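Ara h 8 allergen isoform (Arachis hypogaea, PDB 6V8M) is a peanut PR-10 allergen of the Bet v 1 family that binds 8-anilino-1-naphthalene sulfonate and probably carries small hydrophobic ligands, with a likely part in plant defence. Local coordinates at residues A[39-44]-A[52-57]; A[98-103]-A[115-120]. All blocks are in the same frame, centred on the assembly; numbering follows the deposited sequence.

Contact 1 (A[39-44]-A[52-57]); sequences QSIEIV and TVKKVT. With 2AN (8-anilino-1-naphthalene sulfonate), chain G; 2AN (8-anilino-1-naphthalene sulfonate), chain E.
K55 has CG anti to its backbone N (chi1 -175°), and its remaining torsions are all extended. The chain therefore lies over one face of the naphthalene of the chain G 2AN, with CE 3.6 Å from its C10. NZ ends 2.8 Å from sulfonate O2 of that ligand, in a hydrogen bond. E42, the cross-strand partner of K55, has CG beside its own backbone N and an extended chain. Its carboxylate meets the anilino ring, with OE2 3.4 Å from C15 of the same ligand. V44 sets CG2 beside its backbone N, where it touches both K55 CB and ligand atom C2.

On this face one water links the strands. It hydrogen-bonds to S40 OG, T57 OG1, E42 OE1 (2.7 Å from the water O) and K55 O. On the other face I41 CG1 lies beside V56 CG2, V56 CG1 nears the chain E sulfonate, and I43 CD1 packs on K54 CG. The K54 amine forms a salt bridge with D28.

Strands 39-43 and 53-57 pair antiparallel in the edge hairpin (38-45 and 53-59) of the Bet v 1 sheet. K55 N to E42 O, at 2.7 Å, is nearly along the C=O axis. Q39 and S40 both face T57 in a classic beta bulge, and T57 O accepts from Q39 N at 2.7 Å and S40 N at 3.3 Å.

E42 OE1 stays 4.5 Å from K55 NZ, too far for a salt bridge. The K55 ammonium also makes a cation-pi contact with Y66. Its charge is probably balanced mainly by the bonded sulfonate, with E42 contributing at longer range.

Contact 2 (A[98-103]-A[115-120]); sequences VSFKTK and VSVTFH. With 2AN (8-anilino-1-naphthalene sulfonate), chain C.
V98 CG1 sits over the centre of one face of the F119 ring, 4.2 Å from its centroid and 7° off the normal, a CH-pi contact. Atom C14 of the chain C 2AN comes to the edge of this ring. The F100 ring has V117 CG1 over one face, also a CH-pi contact, 23° off the normal and shifted toward the rim. At its edge, in plane, is ligand atom C2. F100 is also stacked with Y83.

The two valines that meet these rings also press on each other. V98 CG1 and V117 CG1 are 3.5 Å apart, a tight carbon pair. Each CG1 is anti to its backbone N. V117 turns its other methyl, CG2, to the anilino ring, 3.7 Å from C11. V115 CG2 sits 3.5 Å from the ligand N.

This is part of the antiparallel hairpin of strands 95-107 and 110-121 in the curved Bet v 1 sheet. On the face with V98, F100, T102, V115, V117 and F119, the residues F100, V115 and V117 line the 2AN pocket, and helix 129-152 packs on F100 and F119.

S99 pairs with T118 and K101 with S116. T118 N to S99 O is the shortest of the four bonds, at 2.7 Å and 172° at the hydrogen. On the other face a water donates to S99 O and bonds to T118 OG1. T118 OG1 also bonds to T5, and S99 OG to T84.

Contact 1 closes along the chain before contact 2 opens. Both are antiparallel hairpin pairings within one seven-stranded sheet. Contact 1 joins the edge strand 38-45 to 53-59. Contact 2 joins 95-107 to 110-121, with strands 64-75 and 80-86 lying between the two pairs. Their centres are about 19 Å apart and their nearest atoms about 11 Å, so they do not touch. Contact 2 lies nearer the centre of the chain and lines a pocket beside helix 129-152. Contact 1 lies farther out. The chain G 2AN sits at its outer face, while the chain E 2AN lies between V56 and F100. Several ligands thus bind along one sheet, consistent with the broad ligand uptake of Bet v 1 proteins.

Contact 1 (A[39-44]-A[52-57])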
ATOM      1  N   GLN A  39      -0.026  -6.882  12.715  1.00 35.84           N
ATOM      2  CA  GLN A  39       0.244  -8.197  13.345  1.00 37.11           C
ATOM      3  C   GLN A  39       0.611  -9.212  12.276  1.00 36.76           C
ATOM      4  O   GLN A  39       1.524 -10.038  12.515  1.00 35.56           O
ATOM      5  CB  GLN A  39      -0.976  -8.699  14.101  1.00 39.60           C
ATOM      6  CG  GLN A  39      -1.417  -7.785  15.226  1.00 42.35           C
ATOM      7  CD  GLN A  39      -0.313  -7.479  16.202  1.00 45.46           C
ATOM      8  OE1 GLN A  39       0.129  -8.338  16.976  1.00 45.64           O
ATOM      9  NE2 GLN A  39       0.095  -6.218  16.212  1.00 47.10           N
ATOM     10  N   SER A  40      -0.063  -9.162  11.127  1.00 36.12           N
ATOM     11  CA  SER A  40       0.105 -10.230  10.133  1.00 35.80           C
ATOM     12  C   SER A  40      -0.368  -9.788   8.774  1.00 35.34           C
ATOM     13  O   SER A  40      -1.310  -9.006   8.695  1.00 34.34           O
ATOM     14  CB  SER A  40      -0.585 -11.490  10.577  1.00 37.46           C
ATOM     15  OG  SER A  40      -1.975 -11.274  10.796  1.00 37.60           O
ATOM     16  N   ILE A  41       0.299 -10.331   7.766  1.00 35.00           N
ATOM     17  CA  ILE A  41      -0.163 -10.285   6.359  1.00 34.76           C
ATOM     18  C   ILE A  41      -0.215 -11.732   5.893  1.00 36.39           C
ATOM     19  O   ILE A  41       0.813 -12.410   5.881  1.00 39.00           O
ATOM     20  CB  ILE A  41       0.703  -9.376   5.488  1.00 34.38           C
ATOM     21  CG1 ILE A  41       0.705  -7.940   6.031  1.00 36.13           C
ATOM     22  CG2 ILE A  41       0.244  -9.488   4.040  1.00 34.87           C
ATOM     23  CD1 ILE A  41       1.521  -6.930   5.228  1.00 37.07           C
ATOM     24  N   GLU A  42      -1.421 -12.221   5.659  1.00 38.27           N
ATOM     25  CA  GLU A  42      -1.680 -13.637   5.325  1.00 41.58           C
ATOM     26  C   GLU A  42      -2.224 -13.700   3.912  1.00 41.44           C
ATOM     27  O   GLU A  42      -3.103 -12.887   3.592  1.00 38.66           O
ATOM     28  CB  GLU A  42      -2.724 -14.206   6.271  1.00 45.62           C
ATOM     29  CG  GLU A  42      -2.302 -14.205   7.726  1.00 50.97           C
ATOM     30  CD  GLU A  42      -3.376 -14.716   8.676  1.00 54.60           C
ATOM     31  OE1 GLU A  42      -4.355 -13.954   8.973  1.00 51.48           O
ATOM     32  OE2 GLU A  42      -3.258 -15.896   9.087  1.00 61.12           O
ATOM     33  N   ILE A  43      -1.706 -14.611   3.093  1.00 41.20           N
ATOM     34  CA  ILE A  43      -2.232 -14.837   1.717  1.00 41.70           C
ATOM     35  C   ILE A  43      -3.477 -15.716   1.849  1.00 40.75           C
ATOM     36  O   ILE A  43      -3.327 -16.857   2.273  1.00 42.79           O
ATOM     37  CB  ILE A  43      -1.175 -15.493   0.805  1.00 45.67           C
ATOM     38  CG1 ILE A  43       0.157 -14.737   0.811  1.00 47.72           C
ATOM     39  CG2 ILE A  43      -1.717 -15.681  -0.603  1.00 45.53           C
ATOM     40  CD1 ILE A  43       0.034 -13.268   0.444  1.00 48.77           C
ATOM     41  N   VAL A  44      -4.646 -15.190   1.489  1.00 39.42           N
ATOM     42  CA  VAL A  44      -5.958 -15.903   1.522  1.00 41.13           C
ATOM     43  C   VAL A  44      -6.082 -16.761   0.256  1.00 40.73           C
ATOM     44  O   VAL A  44      -6.512 -17.940   0.343  1.00 41.03           O
ATOM     45  CB  VAL A  44      -7.129 -14.905   1.593  1.00 43.07           C
ATOM     46  CG1 VAL A  44      -8.459 -15.660   1.574  1.00 45.88           C
ATOM     47  CG2 VAL A  44      -7.040 -14.021   2.825  1.00 44.90           C
ATOM     48  N   THR A  52      -4.019 -12.300  -6.367  1.00 38.37           N
ATOM     49  CA  THR A  52      -3.662 -12.717  -4.985  1.00 37.56           C
ATOM     50  C   THR A  52      -4.480 -11.870  -4.008  1.00 35.02           C
ATOM     51  O   THR A  52      -4.576 -10.624  -4.202  1.00 34.94           O
ATOM     52  CB  THR A  52      -2.161 -12.596  -4.707  1.00 37.86           C
ATOM     53  OG1 THR A  52      -1.487 -13.513  -5.571  1.00 39.88           O
ATOM     54  CG2 THR A  52      -1.824 -12.855  -3.251  1.00 38.26           C
ATOM     55  N   VAL A  53      -5.087 -12.516  -3.023  1.00 34.48           N
ATOM     56  CA  VAL A  53      -5.857 -11.829  -1.953  1.00 34.52           C
ATOM     57  C   VAL A  53      -5.126 -12.028  -0.638  1.00 34.21           C
ATOM     58  O   VAL A  53      -4.786 -13.176  -0.316  1.00 35.20           O
ATOM     59  CB  VAL A  53      -7.312 -12.326  -1.888  1.00 37.51           C
ATOM     60  CG1 VAL A  53      -8.078 -11.642  -0.758  1.00 37.31           C
ATOM     61  CG2 VAL A  53      -7.984 -12.074  -3.231  1.00 39.18           C
ATOM     62  N   LYS A  54      -4.934 -10.937   0.089  1.00 34.20           N
ATOM     63  CA  LYS A  54      -4.254 -10.964   1.394  1.00 35.74           C
ATOM     64  C   LYS A  54      -5.185 -10.435   2.471  1.00 35.13           C
ATOM     65  O   LYS A  54      -5.985  -9.505   2.233  1.00 33.83           O
ATOM     66  CB  LYS A  54      -2.994 -10.097   1.426  1.00 37.72           C
ATOM     67  CG  LYS A  54      -2.146 -10.134   0.166  1.00 41.90           C
ATOM     68  CD  LYS A  54      -0.952  -9.214   0.256  1.00 45.24           C
ATOM     69  CE  LYS A  54      -0.184  -9.107  -1.039  1.00 47.72           C
ATOM     70  NZ  LYS A  54       0.906  -8.103  -0.933  1.00 47.80           N
ATOM     71  N   LYS A  55      -4.993 -10.957   3.658  1.00 33.32           N
ATOM     72  CA  LYS A  55      -5.684 -10.447   4.856  1.00 33.81           C
ATOM     73  C   LYS A  55      -4.631  -9.732   5.697  1.00 33.56           C
ATOM     74  O   LYS A  55      -3.647 -10.383   6.109  1.00 34.17           O
ATOM     75  CB  LYS A  55      -6.330 -11.589   5.617  1.00 35.63           C
ATOM     76  CG  LYS A  55      -7.169 -11.160   6.802  1.00 37.85           C
ATOM     77  CD  LYS A  55      -7.663 -12.355   7.594  1.00 41.93           C
ATOM     78  CE  LYS A  55      -8.597 -11.900   8.689  1.00 45.83           C
ATOM     79  NZ  LYS A  55      -8.703 -12.889   9.786  1.00 50.77           N
ATOM     80  N   VAL A  56      -4.861  -8.462   5.976  1.00 31.77           N
ATOM     81  CA  VAL A  56      -3.923  -7.681   6.811  1.00 32.03           C
ATOM     82  C   VAL A  56      -4.582  -7.435   8.159  1.00 33.31           C
ATOM     83  O   VAL A  56      -5.616  -6.790   8.194  1.00 32.97           O
ATOM     84  CB  VAL A  56      -3.486  -6.354   6.177  1.00 31.79           C
ATOM     85  CG1 VAL A  56      -2.571  -5.648   7.156  1.00 33.30           C
ATOM     86  CG2 VAL A  56      -2.849  -6.496   4.803  1.00 33.12           C
ATOM     87  N   THR A  57      -3.979  -7.935   9.222  1.00 33.81           N
ATOM     88  CA  THR A  57      -4.499  -7.806  10.604  1.00 33.93           C
ATOM     89  C   THR A  57      -3.647  -6.791  11.372  1.00 35.21           C
ATOM     90  O   THR A  57      -2.426  -6.926  11.382  1.00 34.77           O
ATOM     91  CB  THR A  57      -4.550  -9.163  11.321  1.00 36.44           C
ATOM     92  OG1 THR A  57      -5.427 -10.007  10.565  1.00 37.98           O
ATOM     93  CG2 THR A  57      -5.080  -9.026  12.728  1.00 38.18           C
TER
HETATM   94  C1  2AN G 205      -9.842 -15.166   6.433  0.75 61.16           C
HETATM   95  C2  2AN G 205      -9.862 -14.800   5.125  0.75 60.66           C
HETATM   96  C3  2AN G 205     -10.718 -13.788   4.662  0.75 59.33           C
HETATM   97  C4  2AN G 205     -11.577 -13.175   5.515  0.75 58.29           C
HETATM   98  C5  2AN G 205     -11.609 -13.528   6.886  0.75 58.30           C
HETATM   99  C6  2AN G 205     -12.500 -12.889   7.778  0.75 59.71           C
HETATM  100  C7  2AN G 205     -12.542 -13.223   9.088  0.75 62.40           C
HETATM  101  C8  2AN G 205     -11.678 -14.205   9.600  0.75 61.90           C
HETATM  102  N   2AN G 205      -8.993 -16.193   6.897  0.75 66.64           N
HETATM  103  S   2AN G 205      -9.745 -16.050   9.527  0.75 71.40           S
HETATM  104  C9  2AN G 205     -10.804 -14.861   8.774  0.75 64.27           C
HETATM  105  C10 2AN G 205     -10.733 -14.541   7.374  0.75 59.17           C
HETATM  106  C11 2AN G 205      -7.742 -16.612   6.414  0.75 72.10           C
HETATM  107  C12 2AN G 205      -7.667 -17.641   5.484  0.75 74.12           C
HETATM  108  C13 2AN G 205      -6.434 -18.073   5.023  0.75 74.88           C
HETATM  109  C14 2AN G 205      -5.273 -17.502   5.494  0.75 74.82           C
HETATM  110  C15 2AN G 205      -5.341 -16.494   6.429  0.75 75.25           C
HETATM  111  C16 2AN G 205      -6.567 -16.050   6.898  0.75 74.57           C
HETATM  112  O1  2AN G 205      -9.987 -15.933  11.071  0.75 69.47           O
HETATM  113  O2  2AN G 205      -8.391 -15.644   9.310  0.75 72.90           O
HETATM  114  O3  2AN G 205     -10.150 -17.359   9.112  0.75 73.05           O
HETATM  115  C1  2AN E 203      -5.298  -0.179   6.142  1.00 43.22           C
HETATM  116  C2  2AN E 203      -6.470   0.492   6.361  1.00 41.00           C
HETATM  117  C3  2AN E 203      -6.789   1.651   5.651  1.00 40.43           C
HETATM  118  C4  2AN E 203      -5.874   2.187   4.811  1.00 44.68           C
HETATM  119  C5  2AN E 203      -4.645   1.541   4.548  1.00 41.33           C
HETATM  120  C6  2AN E 203      -3.735   2.108   3.630  1.00 39.41           C
HETATM  121  C7  2AN E 203      -2.562   1.531   3.364  1.00 39.76           C
HETATM  122  C8  2AN E 203      -2.225   0.304   3.948  1.00 43.15           C
HETATM  123  N   2AN E 203      -4.955  -1.285   6.934  1.00 44.42           N
HETATM  124  S   2AN E 203      -2.552  -1.903   5.353  1.00 44.78           S
HETATM  125  C9  2AN E 203      -3.040  -0.270   4.881  1.00 38.82           C
HETATM  126  C10 2AN E 203      -4.313   0.322   5.213  1.00 39.91           C
HETATM  127  C11 2AN E 203      -5.561  -1.722   8.131  1.00 39.37           C
HETATM  128  C12 2AN E 203      -5.455  -3.080   8.408  1.00 37.88           C
HETATM  129  C13 2AN E 203      -6.073  -3.608   9.530  1.00 37.26           C
HETATM  130  C14 2AN E 203      -6.777  -2.795  10.388  1.00 37.14           C
HETATM  131  C15 2AN E 203      -6.881  -1.448  10.125  1.00 39.64           C
HETATM  132  C16 2AN E 203      -6.278  -0.906   9.002  1.00 41.78           C
HETATM  133  O1  2AN E 203      -3.717  -2.722   5.192  1.00 43.92           O
HETATM  134  O2  2AN E 203      -1.420  -2.282   4.559  1.00 46.93           O
HETATM  135  O3  2AN E 203      -2.169  -1.915   6.845  1.00 41.37           O
HETATM  136  O   HOH W   1      -3.829 -11.331   8.746  1.00 36.50           O

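Contact 2 (A[98-103]-A[115-120])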
ATOM      1  N   VAL A  98     -10.353   1.255  -1.914  1.00 32.06           N
ATOM      2  CA  VAL A  98      -9.301   2.188  -2.403  1.00 32.72           C
ATOM      3  C   VAL A  98      -8.356   1.414  -3.324  1.00 31.90           C
ATOM      4  O   VAL A  98      -7.811   0.393  -2.899  1.00 30.61           O
ATOM      5  CB  VAL A  98      -8.539   2.869  -1.257  1.00 32.45           C
ATOM      6  CG1 VAL A  98      -7.618   3.933  -1.808  1.00 32.83           C
ATOM      7  CG2 VAL A  98      -9.469   3.468  -0.223  1.00 36.42           C
ATOM      8  N   SER A  99      -8.201   1.875  -4.565  1.00 30.76           N
ATOM      9  CA  SER A  99      -7.320   1.275  -5.592  1.00 32.79           C
ATOM     10  C   SER A  99      -6.069   2.129  -5.719  1.00 33.27           C
ATOM     11  O   SER A  99      -6.174   3.350  -5.914  1.00 35.06           O
ATOM     12  CB  SER A  99      -8.030   1.099  -6.910  1.00 36.17           C
ATOM     13  OG  SER A  99      -9.071   0.137  -6.715  1.00 44.11           O
ATOM     14  N   PHE A 100      -4.930   1.470  -5.582  1.00 31.82           N
ATOM     15  CA  PHE A 100      -3.604   2.087  -5.691  1.00 30.02           C
ATOM     16  C   PHE A 100      -2.926   1.582  -6.950  1.00 30.93           C
ATOM     17  O   PHE A 100      -2.934   0.383  -7.202  1.00 31.78           O
ATOM     18  CB  PHE A 100      -2.732   1.684  -4.515  1.00 29.79           C
ATOM     19  CG  PHE A 100      -3.222   2.141  -3.174  1.00 29.91           C
ATOM     20  CD1 PHE A 100      -4.267   1.482  -2.537  1.00 31.60           C
ATOM     21  CD2 PHE A 100      -2.629   3.213  -2.552  1.00 32.35           C
ATOM     22  CE1 PHE A 100      -4.718   1.907  -1.301  1.00 33.34           C
ATOM     23  CE2 PHE A 100      -3.080   3.624  -1.311  1.00 33.13           C
ATOM     24  CZ  PHE A 100      -4.111   2.972  -0.688  1.00 32.51           C
ATOM     25  N   LYS A 101      -2.324   2.497  -7.686  1.00 31.37           N
ATOM     26  CA  LYS A 101      -1.364   2.182  -8.776  1.00 34.23           C
ATOM     27  C   LYS A 101      -0.035   2.829  -8.400  1.00 33.41           C
ATOM     28  O   LYS A 101      -0.016   4.047  -8.086  1.00 32.66           O
ATOM     29  CB  LYS A 101      -1.888   2.670 -10.128  1.00 35.41           C
ATOM     30  CG  LYS A 101      -3.251   2.113 -10.513  1.00 38.94           C
ATOM     31  CD  LYS A 101      -3.812   2.616 -11.817  1.00 45.90           C
ATOM     32  CE  LYS A 101      -2.909   2.304 -12.984  1.00 52.14           C
ATOM     33  NZ  LYS A 101      -3.458   2.819 -14.266  1.00 56.79           N
ATOM     34  N   THR A 102       1.019   2.029  -8.317  1.00 33.38           N
ATOM     35  CA  THR A 102       2.351   2.526  -7.910  1.00 33.10           C
ATOM     36  C   THR A 102       3.372   2.059  -8.948  1.00 33.79           C
ATOM     37  O   THR A 102       3.299   0.915  -9.467  1.00 31.88           O
ATOM     38  CB  THR A 102       2.771   2.129  -6.489  1.00 34.43           C
ATOM     39  OG1 THR A 102       3.221   0.768  -6.400  1.00 33.99           O
ATOM     40  CG2 THR A 102       1.665   2.361  -5.479  1.00 34.79           C
ATOM     41  N   LYS A 103       4.280   2.958  -9.264  1.00 33.09           N
ATOM     42  CA  LYS A 103       5.423   2.688 -10.151  1.00 35.82           C
ATOM     43  C   LYS A 103       6.664   3.464  -9.698  1.00 32.79           C
ATOM     44  O   LYS A 103       6.585   4.675  -9.431  1.00 32.53           O
ATOM     45  CB  LYS A 103       5.028   3.063 -11.580  1.00 37.43           C
ATOM     46  CG  LYS A 103       6.056   2.635 -12.613  1.00 41.69           C
ATOM     47  CD  LYS A 103       5.682   2.831 -14.056  1.00 42.81           C
ATOM     48  CE  LYS A 103       6.626   2.123 -15.026  1.00 43.47           C
ATOM     49  NZ  LYS A 103       8.075   2.248 -14.697  1.00 42.79           N
ATOM     50  N   VAL A 115       2.344   7.636  -8.013  1.00 35.46           N
ATOM     51  CA  VAL A 115       1.133   6.960  -7.498  1.00 34.30           C
ATOM     52  C   VAL A 115      -0.123   7.587  -8.073  1.00 33.57           C
ATOM     53  O   VAL A 115      -0.151   8.781  -8.398  1.00 36.92           O
ATOM     54  CB  VAL A 115       1.077   6.916  -5.962  1.00 36.55           C
ATOM     55  CG1 VAL A 115       2.346   6.337  -5.365  1.00 37.54           C
ATOM     56  CG2 VAL A 115       0.752   8.270  -5.366  1.00 37.62           C
ATOM     57  N   SER A 116      -1.121   6.745  -8.198  1.00 32.94           N
ATOM     58  CA  SER A 116      -2.529   7.094  -8.454  1.00 34.77           C
ATOM     59  C   SER A 116      -3.356   6.368  -7.398  1.00 34.75           C
ATOM     60  O   SER A 116      -3.269   5.118  -7.341  1.00 37.39           O
ATOM     61  CB  SER A 116      -2.935   6.654  -9.832  1.00 39.22           C
ATOM     62  OG  SER A 116      -4.237   7.120 -10.142  1.00 46.03           O
ATOM     63  N   VAL A 117      -4.213   7.095  -6.699  1.00 31.10           N
ATOM     64  CA  VAL A 117      -5.019   6.478  -5.611  1.00 30.32           C
ATOM     65  C   VAL A 117      -6.463   6.841  -5.890  1.00 31.80           C
ATOM     66  O   VAL A 117      -6.748   8.040  -5.948  1.00 33.29           O
ATOM     67  CB  VAL A 117      -4.589   6.964  -4.230  1.00 31.55           C
ATOM     68  CG1 VAL A 117      -5.347   6.228  -3.141  1.00 32.58           C
ATOM     69  CG2 VAL A 117      -3.094   6.803  -4.032  1.00 32.94           C
ATOM     70  N   THR A 118      -7.313   5.834  -6.050  1.00 31.22           N
ATOM     71  CA  THR A 118      -8.746   6.081  -6.325  1.00 31.03           C
ATOM     72  C   THR A 118      -9.546   5.600  -5.126  1.00 31.42           C
ATOM     73  O   THR A 118      -9.601   4.374  -4.919  1.00 32.18           O
ATOM     74  CB  THR A 118      -9.238   5.495  -7.644  1.00 34.56           C
ATOM     75  OG1 THR A 118      -8.451   6.067  -8.693  1.00 36.25           O
ATOM     76  CG2 THR A 118     -10.683   5.862  -7.913  1.00 35.27           C
ATOM     77  N   PHE A 119     -10.197   6.522  -4.425  1.00 30.86           N
ATOM     78  CA  PHE A 119     -11.162   6.217  -3.342  1.00 30.82           C
ATOM     79  C   PHE A 119     -12.553   6.088  -3.967  1.00 32.34           C
ATOM     80  O   PHE A 119     -12.953   6.910  -4.783  1.00 33.67           O
ATOM     81  CB  PHE A 119     -11.196   7.318  -2.284  1.00 32.04           C
ATOM     82  CG  PHE A 119      -9.920   7.543  -1.511  1.00 32.10           C
ATOM     83  CD1 PHE A 119      -8.843   8.222  -2.083  1.00 33.46           C
ATOM     84  CD2 PHE A 119      -9.821   7.147  -0.190  1.00 32.56           C
ATOM     85  CE1 PHE A 119      -7.688   8.469  -1.361  1.00 33.12           C
ATOM     86  CE2 PHE A 119      -8.672   7.425   0.535  1.00 34.05           C
ATOM     87  CZ  PHE A 119      -7.603   8.058  -0.056  1.00 34.38           C
ATOM     88  N   HIS A 120     -13.253   5.021  -3.611  1.00 31.93           N
ATOM     89  CA  HIS A 120     -14.665   4.773  -3.964  1.00 33.54           C
ATOM     90  C   HIS A 120     -15.474   4.842  -2.669  1.00 33.39           C
ATOM     91  O   HIS A 120     -15.235   4.012  -1.778  1.00 34.28           O
ATOM     92  CB  HIS A 120     -14.810   3.407  -4.629  1.00 33.90           C
ATOM     93  CG  HIS A 120     -14.084   3.275  -5.925  1.00 37.35           C
ATOM     94  ND1 HIS A 120     -14.738   3.303  -7.120  1.00 39.52           N
ATOM     95  CD2 HIS A 120     -12.768   3.137  -6.216  1.00 38.22           C
ATOM     96  CE1 HIS A 120     -13.863   3.168  -8.104  1.00 39.89           C
ATOM     97  NE2 HIS A 120     -12.652   3.095  -7.586  1.00 40.03           N
TER
HETATM   98  C1  2AN C 201       0.961   7.047  -1.733  1.00 36.48           C
HETATM   99  C2  2AN C 201       0.282   5.872  -1.892  1.00 36.26           C
HETATM  100  C3  2AN C 201       0.926   4.630  -1.787  1.00 35.78           C
HETATM  101  C4  2AN C 201       2.256   4.592  -1.541  1.00 35.07           C
HETATM  102  C5  2AN C 201       3.007   5.780  -1.367  1.00 38.33           C
HETATM  103  C6  2AN C 201       4.391   5.690  -1.109  1.00 38.17           C
HETATM  104  C7  2AN C 201       5.153   6.779  -0.945  1.00 43.22           C
HETATM  105  C8  2AN C 201       4.575   8.051  -1.021  1.00 40.83           C
HETATM  106  N   2AN C 201       0.265   8.283  -1.878  1.00 36.53           N
HETATM  107  S   2AN C 201       2.723   9.889  -1.295  1.00 40.90           S
HETATM  108  C9  2AN C 201       3.239   8.204  -1.270  1.00 37.22           C
HETATM  109  C10 2AN C 201       2.375   7.060  -1.459  1.00 36.17           C
HETATM  110  C11 2AN C 201      -1.067   8.597  -1.561  1.00 37.17           C
HETATM  111  C12 2AN C 201      -1.773   7.852  -0.625  1.00 36.31           C
HETATM  112  C13 2AN C 201      -3.090   8.165  -0.339  1.00 35.19           C
HETATM  113  C14 2AN C 201      -3.713   9.226  -0.954  1.00 35.93           C
HETATM  114  C15 2AN C 201      -3.013   9.982  -1.870  1.00 36.33           C
HETATM  115  C16 2AN C 201      -1.700   9.670  -2.179  1.00 34.98           C
HETATM  116  O1  2AN C 201       1.660  10.053  -0.366  1.00 40.68           O
HETATM  117  O2  2AN C 201       2.171  10.168  -2.675  1.00 37.58           O
HETATM  118  O3  2AN C 201       3.902  10.666  -1.068  1.00 43.76           O
HETATM  119  O   HOH W   2      -5.842   4.314  -8.765  1.00 45.40           O